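Local coordinates for protein ribonuclease (Nicotiana glutinosa, PDB 1IYB) that probably cleaves RNA as a ribonuclease of the T2 family and binds guanosine-5'-monophosphate in its active-site cleft, at residues S62-S67 with A92-E97. Numbering follows the deposited sequence.
With 5GP (guanosine-5'-monophosphate), chain C.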
loop_
_atom_site.group_PDB
_atom_site.type_symbol
_atom_site.label_atom_id
_atom_site.label_comp_id
_atom_site.label_asym_id
_atom_site.label_seq_id
_atom_site.Cartn_x
_atom_site.Cartn_y
_atom_site.Cartn_z
ATOM N N SER A 62 -6.358 15.028 6.434
ATOM C CA SER A 62 -7.740 14.714 6.758
ATOM C C SER A 62 -7.732 13.533 7.723
ATOM O O SER A 62 -8.212 12.447 7.403
ATOM C CB SER A 62 -8.520 14.354 5.497
ATOM O OG SER A 62 -9.838 13.949 5.819
ATOM N N PRO A 63 -7.171 13.729 8.922
ATOM C CA PRO A 63 -7.116 12.650 9.910
ATOM C C PRO A 63 -8.492 12.267 10.446
ATOM O O PRO A 63 -9.415 13.076 10.447
ATOM C CB PRO A 63 -6.207 13.225 10.992
ATOM C CG PRO A 63 -6.531 14.674 10.948
ATOM C CD PRO A 63 -6.579 14.967 9.463
ATOM N N TYR A 64 -8.620 11.018 10.886
ATOM C CA TYR A 64 -9.873 10.530 11.449
ATOM C C TYR A 64 -10.253 11.415 12.637
ATOM O O TYR A 64 -9.402 11.753 13.465
ATOM C CB TYR A 64 -9.698 9.081 11.911
ATOM C CG TYR A 64 -10.891 8.494 12.631
ATOM C CD1 TYR A 64 -12.100 8.273 11.967
ATOM C CD2 TYR A 64 -10.806 8.142 13.978
ATOM C CE1 TYR A 64 -13.193 7.711 12.628
ATOM C CE2 TYR A 64 -11.891 7.580 14.647
ATOM C CZ TYR A 64 -13.079 7.367 13.967
ATOM O OH TYR A 64 -14.148 6.794 14.621
ATOM N N ASP A 65 -11.527 11.788 12.707
ATOM C CA ASP A 65 -12.047 12.633 13.785
ATOM C C ASP A 65 -13.345 11.997 14.278
ATOM O O ASP A 65 -14.421 12.268 13.743
ATOM C CB ASP A 65 -12.323 14.042 13.251
ATOM C CG ASP A 65 -12.802 14.997 14.330
ATOM O OD1 ASP A 65 -13.107 16.163 13.993
ATOM O OD2 ASP A 65 -12.872 14.588 15.508
ATOM N N GLN A 66 -13.246 11.154 15.302
ATOM C CA GLN A 66 -14.424 10.465 15.810
ATOM C C GLN A 66 -15.574 11.379 16.229
ATOM O O GLN A 66 -16.731 10.966 16.207
ATOM C CB GLN A 66 -14.041 9.523 16.959
ATOM C CG GLN A 66 -15.205 8.678 17.470
ATOM C CD GLN A 66 -14.770 7.355 18.079
ATOM O OE1 GLN A 66 -15.309 6.924 19.101
ATOM N NE2 GLN A 66 -13.809 6.693 17.445
ATOM N N SER A 67 -15.276 12.623 16.593
ATOM C CA SER A 67 -16.342 13.537 16.994
ATOM C C SER A 67 -17.318 13.805 15.843
ATOM O O SER A 67 -18.487 14.116 16.072
ATOM C CB SER A 67 -15.759 14.862 17.501
ATOM O OG SER A 67 -15.160 15.600 16.453
ATOM N N ALA A 92 -9.333 2.329 16.497
ATOM C CA ALA A 92 -8.123 2.181 15.688
ATOM C C ALA A 92 -8.475 1.588 14.326
ATOM O O ALA A 92 -7.892 1.953 13.303
ATOM C CB ALA A 92 -7.110 1.291 16.404
ATOM N N PHE A 93 -9.438 0.672 14.320
ATOM C CA PHE A 93 -9.874 0.020 13.092
ATOM C C PHE A 93 -10.606 1.037 12.211
ATOM O O PHE A 93 -10.311 1.164 11.021
ATOM C CB PHE A 93 -10.785 -1.163 13.458
ATOM C CG PHE A 93 -11.181 -2.044 12.293
ATOM C CD1 PHE A 93 -10.414 -2.107 11.134
ATOM C CD2 PHE A 93 -12.309 -2.854 12.390
ATOM C CE1 PHE A 93 -10.763 -2.965 10.090
ATOM C CE2 PHE A 93 -12.670 -3.717 11.353
ATOM C CZ PHE A 93 -11.893 -3.772 10.198
ATOM N N TRP A 94 -11.544 1.772 12.801
ATOM C CA TRP A 94 -12.302 2.773 12.051
ATOM C C TRP A 94 -11.387 3.871 11.511
ATOM O O TRP A 94 -11.535 4.317 10.365
ATOM C CB TRP A 94 -13.403 3.377 12.933
ATOM C CG TRP A 94 -14.287 2.323 13.532
ATOM C CD1 TRP A 94 -14.635 1.131 12.962
ATOM C CD2 TRP A 94 -14.915 2.350 14.820
ATOM N NE1 TRP A 94 -15.436 0.411 13.816
ATOM C CE2 TRP A 94 -15.625 1.135 14.963
ATOM C CE3 TRP A 94 -14.948 3.282 15.865
ATOM C CZ2 TRP A 94 -16.360 0.824 16.112
ATOM C CZ3 TRP A 94 -15.681 2.973 17.009
ATOM C CH2 TRP A 94 -16.376 1.752 17.120
ATOM N N SER A 95 -10.433 4.299 12.333
ATOM C CA SER A 95 -9.494 5.339 11.919
ATOM C C SER A 95 -8.684 4.853 10.723
ATOM O O SER A 95 -8.492 5.584 9.755
ATOM C CB SER A 95 -8.542 5.697 13.063
ATOM O OG SER A 95 -7.573 6.642 12.632
ATOM N N HIS A 96 -8.213 3.613 10.799
ATOM C CA HIS A 96 -7.433 3.021 9.720
ATOM C C HIS A 96 -8.221 2.985 8.411
ATOM O O HIS A 96 -7.698 3.318 7.348
ATOM C CB HIS A 96 -7.008 1.599 10.100
ATOM C CG HIS A 96 -6.393 0.832 8.973
ATOM N ND1 HIS A 96 -5.125 1.092 8.500
ATOM C CD2 HIS A 96 -6.886 -0.165 8.199
ATOM C CE1 HIS A 96 -4.863 0.288 7.484
ATOM N NE2 HIS A 96 -5.915 -0.484 7.280
ATOM N N GLU A 97 -9.482 2.575 8.482
ATOM C CA GLU A 97 -10.296 2.505 7.281
ATOM C C GLU A 97 -10.538 3.884 6.679
ATOM O O GLU A 97 -10.537 4.039 5.454
ATOM C CB GLU A 97 -11.618 1.787 7.579
ATOM C CG GLU A 97 -11.421 0.302 7.886
ATOM C CD GLU A 97 -10.804 -0.464 6.722
ATOM O OE1 GLU A 97 -9.865 -1.258 6.955
ATOM O OE2 GLU A 97 -11.265 -0.279 5.574
HETATM P P 5GP C . -7.382 -2.903 4.662
HETATM O O1P 5GP C . -6.565 -2.375 3.566
HETATM O O2P 5GP C . -8.631 -2.075 4.898
HETATM O O3P 5GP C . -7.747 -4.405 4.399
HETATM O "O5'" 5GP C . -6.584 -2.945 6.091
HETATM C "C5'" 5GP C . -7.163 -3.601 7.280
HETATM C "C4'" 5GP C . -6.270 -3.541 8.543
HETATM O "O4'" 5GP C . -7.175 -3.179 9.679
HETATM C "C3'" 5GP C . -5.585 -4.809 9.046
HETATM O "O3'" 5GP C . -4.333 -5.069 8.430
HETATM C "C2'" 5GP C . -5.419 -4.587 10.554
HETATM O "O2'" 5GP C . -4.197 -3.888 10.872
HETATM C "C1'" 5GP C . -6.662 -3.788 10.911
HETATM N N9 5GP C . -7.760 -4.442 11.692
HETATM C C8 5GP C . -8.227 -4.160 12.957
HETATM N N7 5GP C . -9.284 -4.847 13.336
HETATM C C5 5GP C . -9.528 -5.656 12.209
HETATM C C6 5GP C . -10.564 -6.630 12.014
HETATM O O6 5GP C . -11.451 -6.960 12.792
HETATM N N1 5GP C . -10.470 -7.242 10.724
HETATM C C2 5GP C . -9.494 -6.926 9.781
HETATM N N2 5GP C . -9.593 -7.627 8.632
HETATM N N3 5GP C . -8.522 -6.011 9.961
HETATM C C4 5GP C . -8.602 -5.417 11.201
#
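Helix 91-102, which lines the nucleotide site of this T2-family ribonuclease, is covered on its outer side by the loop 62-67, where Y64 lies against S95 and W94. The Y64 ring is set flat on the helix backbone: S95 CA sits over one face, 3.9 Å from the ring centroid, a CH-pi contact. With CG anti to the backbone N (chi1 175°), the Y64 ring runs along the helix surface. Y64 CB lies 3.3 Å from S95 OG. At the far end of the side chain, Y64 OH lies 3.8 Å from W94 CE3. Y64 and W94 point the same way, side by side, and the indole rim also meets the amide of Q66, whose plane is turned 55° from it. That amide gives a weak, bent bond from Q66 NE2 to Y64 OH, while S91 OG is its stronger partner. D65 OD2 accepts S67 N in an Asx turn and takes a second bond from S67 OG, both from the same face of its carboxylate.

On the helix side turned to the ligand, F93 lies under the guanine, with C5 of the base 3.5 Å above the centre of the phenyl ring. W80 meets F93 edge-to-face and also accepts, through its carbonyl, the indole N-H of W94. An alanine in place of F93 would probably deprive the purine of the phenyl face beneath it and leave the base freer to shift. H96 NE2 donates to O5' of the nucleotide (2.8 Å), and E97 OE1 comes within 2.5 Å of O2P; E97 OE2 accepts a hydrogen bond from W46 NE1. With H96, E97, K100 and H101 in sequence, this helix carries one of the two conserved active-site segments of T2 ribonucleases, and loop 62-67 packs on its side away from the nucleotide.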